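Uncharacterized protein (Pectobacterium carotovorum, PDB 2PH0) probably binds haem and carries it within the cytosol during haem utilisation. Local coordinates at residues G15-I20 against A109-K114; V31-P36 against C40-G45; D53-W58 against F134-G139. One frame throughout, in Å; residues are numbered along the deposited sequence.

Interaction 1 (G15-I20 against A109-K114); sequences GTLEDI and AFIERK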
loop_
_atom_site.group_PDB
_atom_site.type_symbol
_atom_site.label_atom_id
_atom_site.label_comp_id
_atom_site.label_asym_id
_atom_site.label_seq_id
_atom_site.Cartn_x
_atom_site.Cartn_y
_atom_site.Cartn_z
ATOM N N GLY B 15 -17.544 -2.755 12.582
ATOM C CA GLY B 15 -16.158 -2.367 12.778
ATOM C C GLY B 15 -15.381 -2.867 11.576
ATOM O O GLY B 15 -15.987 -3.197 10.564
ATOM N N THR B 16 -14.056 -2.916 11.664
ATOM C CA THR B 16 -13.265 -3.412 10.546
ATOM C C THR B 16 -13.262 -4.930 10.607
ATOM O O THR B 16 -13.287 -5.519 11.693
ATOM C CB THR B 16 -11.801 -2.948 10.611
ATOM O OG1 THR B 16 -11.186 -3.496 11.784
ATOM C CG2 THR B 16 -11.721 -1.434 10.639
ATOM N N LEU B 17 -13.233 -5.567 9.445
ATOM C CA LEU B 17 -13.213 -7.014 9.406
ATOM C C LEU B 17 -11.837 -7.471 9.880
ATOM O O LEU B 17 -11.658 -8.614 10.313
ATOM C CB LEU B 17 -13.499 -7.506 7.982
ATOM C CG LEU B 17 -14.886 -7.121 7.444
ATOM C CD1 LEU B 17 -15.061 -7.647 6.033
ATOM C CD2 LEU B 17 -15.972 -7.689 8.358
ATOM N N GLU B 18 -10.864 -6.567 9.800
ATOM C CA GLU B 18 -9.510 -6.882 10.240
ATOM C C GLU B 18 -9.485 -7.209 11.722
ATOM O O GLU B 18 -8.797 -8.141 12.144
ATOM C CB GLU B 18 -8.556 -5.713 9.983
ATOM C CG GLU B 18 -7.997 -5.641 8.579
ATOM C CD GLU B 18 -8.949 -5.008 7.595
ATOM O OE1 GLU B 18 -10.051 -4.569 8.009
ATOM O OE2 GLU B 18 -8.590 -4.952 6.401
ATOM N N ASP B 19 -10.222 -6.437 12.515
ATOM C CA ASP B 19 -10.268 -6.671 13.955
ATOM C C ASP B 19 -10.984 -7.974 14.285
ATOM O O ASP B 19 -10.665 -8.637 15.268
ATOM C CB ASP B 19 -10.945 -5.501 14.676
ATOM C CG ASP B 19 -10.135 -4.218 14.592
ATOM O OD1 ASP B 19 -8.889 -4.298 14.657
ATOM O OD2 ASP B 19 -10.742 -3.132 14.473
ATOM N N ILE B 20 -11.950 -8.347 13.457
ATOM C CA ILE B 20 -12.674 -9.586 13.678
ATOM C C ILE B 20 -11.747 -10.755 13.388
ATOM O O ILE B 20 -11.786 -11.771 14.074
ATOM C CB ILE B 20 -13.926 -9.660 12.782
ATOM C CG1 ILE B 20 -14.902 -8.549 13.183
ATOM C CG2 ILE B 20 -14.580 -11.028 12.913
ATOM C CD1 ILE B 20 -16.079 -8.374 12.244
ATOM N N ALA B 109 -13.224 -10.615 -3.436
ATOM C CA ALA B 109 -14.521 -10.526 -2.775
ATOM C C ALA B 109 -15.198 -9.192 -3.023
ATOM O O ALA B 109 -14.556 -8.134 -2.995
ATOM C CB ALA B 109 -14.362 -10.749 -1.261
ATOM N N PHE B 110 -16.504 -9.255 -3.275
ATOM C CA PHE B 110 -17.325 -8.073 -3.478
ATOM C C PHE B 110 -18.167 -8.009 -2.203
ATOM O O PHE B 110 -19.025 -8.857 -1.960
ATOM C CB PHE B 110 -18.205 -8.235 -4.721
ATOM C CG PHE B 110 -17.442 -8.156 -6.018
ATOM C CD1 PHE B 110 -16.685 -9.234 -6.471
ATOM C CD2 PHE B 110 -17.472 -6.995 -6.780
ATOM C CE1 PHE B 110 -15.970 -9.147 -7.675
ATOM C CE2 PHE B 110 -16.762 -6.900 -7.980
ATOM C CZ PHE B 110 -16.011 -7.980 -8.424
ATOM N N ILE B 111 -17.896 -7.002 -1.381
ATOM C CA ILE B 111 -18.556 -6.865 -0.091
ATOM C C ILE B 111 -19.426 -5.632 0.025
ATOM O O ILE B 111 -18.980 -4.525 -0.258
ATOM C CB ILE B 111 -17.497 -6.795 1.033
ATOM C CG1 ILE B 111 -16.533 -7.978 0.918
ATOM C CG2 ILE B 111 -18.169 -6.775 2.394
ATOM C CD1 ILE B 111 -15.373 -7.915 1.887
ATOM N N GLU B 112 -20.671 -5.829 0.449
ATOM C CA GLU B 112 -21.580 -4.715 0.661
ATOM C C GLU B 112 -21.988 -4.821 2.128
ATOM O O GLU B 112 -22.730 -5.723 2.505
ATOM C CB GLU B 112 -22.797 -4.823 -0.260
ATOM C CG GLU B 112 -22.461 -4.592 -1.729
ATOM C CD GLU B 112 -23.675 -4.659 -2.653
ATOM O OE1 GLU B 112 -24.193 -5.769 -2.901
ATOM O OE2 GLU B 112 -24.110 -3.595 -3.134
ATOM N N ARG B 113 -21.468 -3.923 2.954
ATOM C CA ARG B 113 -21.775 -3.950 4.383
ATOM C C ARG B 113 -21.682 -2.555 4.985
ATOM O O ARG B 113 -21.174 -1.630 4.360
ATOM C CB ARG B 113 -20.793 -4.882 5.108
ATOM C CG ARG B 113 -19.337 -4.442 4.989
ATOM C CD ARG B 113 -18.391 -5.436 5.647
ATOM N NE ARG B 113 -18.485 -5.420 7.104
ATOM C CZ ARG B 113 -17.752 -4.645 7.895
ATOM N NH1 ARG B 113 -16.856 -3.813 7.376
ATOM N NH2 ARG B 113 -17.914 -4.702 9.207
ATOM N N LYS B 114 -22.180 -2.397 6.203
ATOM C CA LYS B 114 -22.102 -1.099 6.849
ATOM C C LYS B 114 -20.811 -0.947 7.637
ATOM O O LYS B 114 -20.289 -1.911 8.185
ATOM C CB LYS B 114 -23.293 -0.888 7.785
ATOM C CG LYS B 114 -24.576 -0.492 7.083
ATOM C CD LYS B 114 -25.666 -0.166 8.089
ATOM C CE LYS B 114 -26.844 0.501 7.411
ATOM N NZ LYS B 114 -26.415 1.760 6.738
#
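The guanidinium of R113 donates to the backbone carbonyl of G15: NH2 lies 2.8 Å from G15 O, with an N-H...O angle of 164°. The acceptor sits almost in the guanidinium plane, whereas the donor is tilted 22° from the plane of the carbonyl. A second, weak bond runs from R113 NH1 to the same G15 O at 3.4 Å, so the guanidinium turns the edge carrying its two terminal nitrogens to one oxygen, with NH2 making the main bond. R113 NH2 also donates to P13 O, which ties the guanidinium to two carbonyls of the loop before helix 17-23. That helix opens with an N-cap: T16 OG1 accepts from D19 N at 3.2 Å, and T16 OG1 and D19 OD2 are also hydrogen-bonded, at 2.7 Å. The arrangement thus joins a capped helix start to strand 107-115 of the six-stranded antiparallel sheet. Van der Waals packing continues from the same arginine. L17 CD2 lies over the centre of one guanidinium face, 3.6 Å from R113 CZ, while L17 CD1 comes to 4.0 Å from R113 CD; the two side chains run past each other in opposite directions. A bend at chi3 (-71°) turns the end of R113 out of line with its extended CA-CB-CG-CD portion. Deeper in, L17 and I111 meet tip to tip, with 4.2 Å between L17 CD1 and I111 CD1, and I111 also packs on V32 and L35.

Interaction 2 (V31-P36 against C40-G45); sequences VVEALP and CTLATG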
loop_
_atom_site.group_PDB
_atom_site.type_symbol
_atom_site.label_atom_id
_atom_site.label_comp_id
_atom_site.label_asym_id
_atom_site.label_seq_id
_atom_site.Cartn_x
_atom_site.Cartn_y
_atom_site.Cartn_z
ATOM N N VAL B 31 -12.521 -14.543 7.485
ATOM C CA VAL B 31 -13.652 -13.749 7.938
ATOM C C VAL B 31 -14.595 -13.430 6.779
ATOM O O VAL B 31 -15.805 -13.594 6.898
ATOM C CB VAL B 31 -13.181 -12.426 8.582
ATOM C CG1 VAL B 31 -14.369 -11.604 9.021
ATOM C CG2 VAL B 31 -12.284 -12.729 9.769
ATOM N N VAL B 32 -14.038 -12.990 5.653
ATOM C CA VAL B 32 -14.850 -12.643 4.488
ATOM C C VAL B 32 -15.626 -13.831 3.934
ATOM O O VAL B 32 -16.789 -13.701 3.535
ATOM C CB VAL B 32 -13.962 -12.023 3.391
ATOM C CG1 VAL B 32 -14.745 -11.831 2.100
ATOM C CG2 VAL B 32 -13.431 -10.685 3.890
ATOM N N GLU B 33 -14.973 -14.988 3.929
ATOM C CA GLU B 33 -15.548 -16.237 3.446
ATOM C C GLU B 33 -16.739 -16.650 4.309
ATOM O O GLU B 33 -17.615 -17.400 3.867
ATOM C CB GLU B 33 -14.457 -17.312 3.490
ATOM C CG GLU B 33 -14.846 -18.695 3.052
ATOM C CD GLU B 33 -13.636 -19.607 2.972
ATOM O OE1 GLU B 33 -12.961 -19.806 4.011
ATOM O OE2 GLU B 33 -13.356 -20.118 1.867
ATOM N N ALA B 34 -16.761 -16.152 5.540
ATOM C CA ALA B 34 -17.827 -16.469 6.484
ATOM C C ALA B 34 -18.968 -15.455 6.497
ATOM O O ALA B 34 -19.954 -15.642 7.207
ATOM C CB ALA B 34 -17.248 -16.598 7.880
ATOM N N LEU B 35 -18.840 -14.380 5.726
ATOM C CA LEU B 35 -19.891 -13.365 5.689
ATOM C C LEU B 35 -21.169 -13.891 5.069
ATOM O O LEU B 35 -21.147 -14.837 4.282
ATOM C CB LEU B 35 -19.452 -12.142 4.874
ATOM C CG LEU B 35 -18.440 -11.177 5.485
ATOM C CD1 LEU B 35 -17.781 -10.353 4.373
ATOM C CD2 LEU B 35 -19.141 -10.286 6.501
ATOM N N PRO B 36 -22.310 -13.297 5.445
ATOM C CA PRO B 36 -23.603 -13.713 4.893
ATOM C C PRO B 36 -23.510 -13.497 3.383
ATOM O O PRO B 36 -22.953 -12.488 2.942
ATOM C CB PRO B 36 -24.572 -12.735 5.539
ATOM C CG PRO B 36 -23.972 -12.540 6.900
ATOM C CD PRO B 36 -22.493 -12.362 6.571
ATOM N N CYS B 40 -21.773 -10.703 0.640
ATOM C CA CYS B 40 -20.532 -11.067 -0.023
ATOM C C CYS B 40 -20.637 -12.085 -1.147
ATOM O O CYS B 40 -21.349 -13.092 -1.045
ATOM C CB CYS B 40 -19.538 -11.562 1.035
ATOM S SG CYS B 40 -17.902 -12.032 0.413
ATOM N N THR B 41 -19.920 -11.784 -2.226
ATOM C CA THR B 41 -19.832 -12.636 -3.400
ATOM C C THR B 41 -18.336 -12.873 -3.590
ATOM O O THR B 41 -17.567 -11.913 -3.681
ATOM C CB THR B 41 -20.378 -11.935 -4.651
ATOM O OG1 THR B 41 -21.716 -11.497 -4.403
ATOM C CG2 THR B 41 -20.382 -12.892 -5.830
ATOM N N LEU B 42 -17.930 -14.138 -3.639
ATOM C CA LEU B 42 -16.518 -14.486 -3.808
ATOM C C LEU B 42 -16.176 -14.949 -5.220
ATOM O O LEU B 42 -17.016 -15.490 -5.934
ATOM C CB LEU B 42 -16.139 -15.586 -2.815
ATOM C CG LEU B 42 -16.388 -15.269 -1.339
ATOM C CD1 LEU B 42 -16.291 -16.542 -0.517
ATOM C CD2 LEU B 42 -15.382 -14.233 -0.860
ATOM N N ALA B 43 -14.927 -14.742 -5.613
ATOM C CA ALA B 43 -14.455 -15.150 -6.928
ATOM C C ALA B 43 -13.004 -15.596 -6.785
ATOM O O ALA B 43 -12.348 -15.266 -5.797
ATOM C CB ALA B 43 -14.568 -13.986 -7.917
ATOM N N THR B 44 -12.509 -16.371 -7.746
ATOM C CA THR B 44 -11.127 -16.835 -7.682
ATOM C C THR B 44 -10.205 -15.746 -8.210
ATOM O O THR B 44 -10.627 -14.877 -8.977
ATOM C CB THR B 44 -10.907 -18.111 -8.525
ATOM O OG1 THR B 44 -11.284 -17.854 -9.881
ATOM C CG2 THR B 44 -11.728 -19.271 -7.970
ATOM N N GLY B 45 -8.943 -15.803 -7.804
ATOM C CA GLY B 45 -7.983 -14.805 -8.240
ATOM C C GLY B 45 -7.762 -14.801 -9.737
ATOM O O GLY B 45 -7.211 -13.849 -10.282
#
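The chain leaves helix 28-33 and returns as strand 40-44 after a short connection, bringing the CA atoms of L35 and C40 to 6.2 Å and those of E33 and L42 to 7.5 Å. Next to the connecting loop, L35 CB lies 3.9 Å from C40 CB, and L35 CD1 approaches the same C40 CB at 4.0 Å. The thiol of C40 serves a different partner: with SG anti to the backbone N (chi1 -179°), the sulfur reaches V32 CG1 at 3.6 Å. That one methyl of V32 is shared between two strand residues, since L42 CD2 also touches V32 CG1, at 3.9 Å, where the two side chains cross obliquely. The other branch of L42 goes to the helix backbone, CD1 lying 4.0 Å from E33 CA. C40 and L42 therefore both point their side chains at the helix end and the loop that follows it, as alternate residues on one face of a strand do, whereas T41 between them points away. Beyond these apolar contacts, V32 and L35 reach I111 and L42 reaches A109 on strand 107-115, which pairs with strand 40-44 through backbone bonds of T41 and A43. From the other side of the helix, V31 packs on I20 and A21 of helix 17-23 and on L9 of helix 5-10.

Interaction 3 (D53-W58 against F134-G139); sequences DTIATW and FKIFLG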
loop_
_atom_site.group_PDB
_atom_site.type_symbol
_atom_site.label_atom_id
_atom_site.label_comp_id
_atom_site.label_asym_id
_atom_site.label_seq_id
_atom_site.Cartn_x
_atom_site.Cartn_y
_atom_site.Cartn_z
ATOM N N ASP B 53 -9.845 -4.435 -15.060
ATOM C CA ASP B 53 -10.176 -3.675 -16.263
ATOM C C ASP B 53 -11.544 -3.013 -16.142
ATOM O O ASP B 53 -11.721 -1.863 -16.541
ATOM C CB ASP B 53 -10.150 -4.578 -17.502
ATOM C CG ASP B 53 -8.739 -4.937 -17.929
ATOM O OD1 ASP B 53 -7.912 -4.012 -18.067
ATOM O OD2 ASP B 53 -8.458 -6.135 -18.138
ATOM N N THR B 54 -12.502 -3.744 -15.582
ATOM C CA THR B 54 -13.855 -3.225 -15.407
ATOM C C THR B 54 -13.896 -2.048 -14.430
ATOM O O THR B 54 -14.448 -0.992 -14.744
ATOM C CB THR B 54 -14.800 -4.323 -14.902
ATOM O OG1 THR B 54 -14.762 -5.430 -15.806
ATOM C CG2 THR B 54 -16.227 -3.802 -14.816
ATOM N N ILE B 55 -13.300 -2.218 -13.253
ATOM C CA ILE B 55 -13.309 -1.145 -12.270
ATOM C C ILE B 55 -12.633 0.087 -12.858
ATOM O O ILE B 55 -13.016 1.223 -12.562
ATOM C CB ILE B 55 -12.599 -1.566 -10.953
ATOM C CG1 ILE B 55 -13.262 -2.814 -10.372
ATOM C CG2 ILE B 55 -12.669 -0.424 -9.933
ATOM C CD1 ILE B 55 -12.492 -3.452 -9.216
ATOM N N ALA B 56 -11.656 -0.140 -13.731
ATOM C CA ALA B 56 -10.930 0.956 -14.361
ATOM C C ALA B 56 -11.832 1.836 -15.231
ATOM O O ALA B 56 -11.384 2.851 -15.766
ATOM C CB ALA B 56 -9.780 0.405 -15.190
ATOM N N THR B 57 -13.098 1.451 -15.364
ATOM C CA THR B 57 -14.053 2.219 -16.168
ATOM C C THR B 57 -15.149 2.849 -15.305
ATOM O O THR B 57 -16.062 3.485 -15.828
ATOM C CB THR B 57 -14.759 1.330 -17.230
ATOM O OG1 THR B 57 -15.637 0.401 -16.581
ATOM C CG2 THR B 57 -13.744 0.551 -18.044
ATOM N N TRP B 58 -15.050 2.683 -13.988
ATOM C CA TRP B 58 -16.058 3.201 -13.059
ATOM C C TRP B 58 -15.874 4.624 -12.554
ATOM O O TRP B 58 -16.685 5.105 -11.763
ATOM C CB TRP B 58 -16.167 2.291 -11.833
ATOM C CG TRP B 58 -16.626 0.903 -12.122
ATOM C CD1 TRP B 58 -17.039 0.407 -13.322
ATOM C CD2 TRP B 58 -16.693 -0.183 -11.194
ATOM N NE1 TRP B 58 -17.354 -0.919 -13.202
ATOM C CE2 TRP B 58 -17.152 -1.310 -11.904
ATOM C CE3 TRP B 58 -16.408 -0.312 -9.826
ATOM C CZ2 TRP B 58 -17.332 -2.558 -11.299
ATOM C CZ3 TRP B 58 -16.585 -1.550 -9.219
ATOM C CH2 TRP B 58 -17.043 -2.660 -9.958
ATOM N N PHE B 134 -4.962 -5.322 -1.350
ATOM C CA PHE B 134 -5.500 -3.972 -1.398
ATOM C C PHE B 134 -7.014 -4.071 -1.520
ATOM O O PHE B 134 -7.558 -5.154 -1.752
ATOM C CB PHE B 134 -4.921 -3.146 -2.569
ATOM C CG PHE B 134 -4.870 -3.878 -3.879
ATOM C CD1 PHE B 134 -3.751 -4.624 -4.226
ATOM C CD2 PHE B 134 -5.947 -3.836 -4.760
ATOM C CE1 PHE B 134 -3.705 -5.324 -5.431
ATOM C CE2 PHE B 134 -5.910 -4.533 -5.968
ATOM C CZ PHE B 134 -4.788 -5.279 -6.303
ATOM N N LYS B 135 -7.690 -2.945 -1.349
ATOM C CA LYS B 135 -9.146 -2.924 -1.435
ATOM C C LYS B 135 -9.552 -1.733 -2.271
ATOM O O LYS B 135 -8.830 -0.736 -2.330
ATOM C CB LYS B 135 -9.761 -2.754 -0.048
ATOM C CG LYS B 135 -9.252 -3.694 1.024
ATOM C CD LYS B 135 -9.938 -3.345 2.335
ATOM C CE LYS B 135 -9.357 -4.105 3.510
ATOM N NZ LYS B 135 -9.991 -3.641 4.771
ATOM N N ILE B 136 -10.712 -1.825 -2.908
ATOM C CA ILE B 136 -11.211 -0.718 -3.700
ATOM C C ILE B 136 -12.621 -0.394 -3.195
ATOM O O ILE B 136 -13.471 -1.277 -3.158
ATOM C CB ILE B 136 -11.271 -1.089 -5.196
ATOM C CG1 ILE B 136 -9.865 -1.449 -5.694
ATOM C CG2 ILE B 136 -11.823 0.080 -6.005
ATOM C CD1 ILE B 136 -9.833 -1.960 -7.113
ATOM N N PHE B 137 -12.851 0.851 -2.784
ATOM C CA PHE B 137 -14.171 1.266 -2.287
ATOM C C PHE B 137 -14.866 2.217 -3.247
ATOM O O PHE B 137 -14.227 3.086 -3.836
ATOM C CB PHE B 137 -14.055 1.968 -0.926
ATOM C CG PHE B 137 -13.734 1.051 0.212
ATOM C CD1 PHE B 137 -12.434 0.614 0.431
ATOM C CD2 PHE B 137 -14.738 0.616 1.072
ATOM C CE1 PHE B 137 -12.138 -0.239 1.494
ATOM C CE2 PHE B 137 -14.448 -0.237 2.136
ATOM C CZ PHE B 137 -13.146 -0.665 2.346
ATOM N N LEU B 138 -16.183 2.062 -3.380
ATOM C CA LEU B 138 -16.979 2.921 -4.241
ATOM C C LEU B 138 -17.137 4.275 -3.568
ATOM O O LEU B 138 -17.090 4.363 -2.337
ATOM C CB LEU B 138 -18.370 2.320 -4.470
ATOM C CG LEU B 138 -18.448 0.904 -5.045
ATOM C CD1 LEU B 138 -19.893 0.597 -5.412
ATOM C CD2 LEU B 138 -17.565 0.794 -6.280
ATOM N N GLY B 139 -17.327 5.314 -4.381
ATOM C CA GLY B 139 -17.495 6.670 -3.879
ATOM C C GLY B 139 -18.938 7.002 -3.530
ATOM O O GLY B 139 -19.831 6.178 -3.726
#
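I55 and I136 make the closest apolar contact, reaching toward each other tip to tip with I55 CD1 3.7 Å from I136 CD1. Their other branches also meet, I55 CG2 lying 4.0 Å from I136 CG2, so each isoleucine uses both of its methyl ends. The second apolar pair is W58 with L138: methyl CD2 of L138 is 3.9 Å from both CE3 and CZ3 of W58, on the six-membered ring, and the side chains lie at an angle to one another. Within residues 53-58, hydrogen bonds close the helix end. There W58 N donates to I55 O at 2.9 Å across a type I beta turn from I55 to W58, and T57 OG1 donates to T54 O at 2.6 Å, in the carbonyl plane. The turn brings W58 back over the helix end, and chi1 of -63°, with CG anti to the carbonyl carbon, lays one indole face over the backbone, I55 CA being 3.7 Å above the ring plane and over its centre. The contact thus joins the end of helix 48-55 and the turn after it to strand 132-137 and the residue that follows, the strand itself being paired with strands 118-126 and 60-66. Helix 148-160 packs against W58 through A153 and L157 and against L138 through F154, while its Q150 bonds to both W58 O and G139 N.

How the interactions relate
All three contacts bring a helix, or the loop or turn at its end, onto the same antiparallel sheet. Interactions 1 and 2 adjoin, their centres 10 Å apart: helices 17-23 and 28-33 are consecutive, strands 107-115 and 40-44 are neighbours, and A109 packs on both V32 and L42. Interaction 3 is about 17 Å from either of the others between centres, across the centre of the chain, yet a salt bridge from E18 OE2 to K135 NZ links its segments to those of interaction 1. Along the chain, interaction 2 nests inside the loop closed by interaction 1, which crosses interaction 3. Interactions 1 and 3 thus tie early helices to late strands, while interaction 2 is local in sequence, all within one ChuX/HutX-type fold.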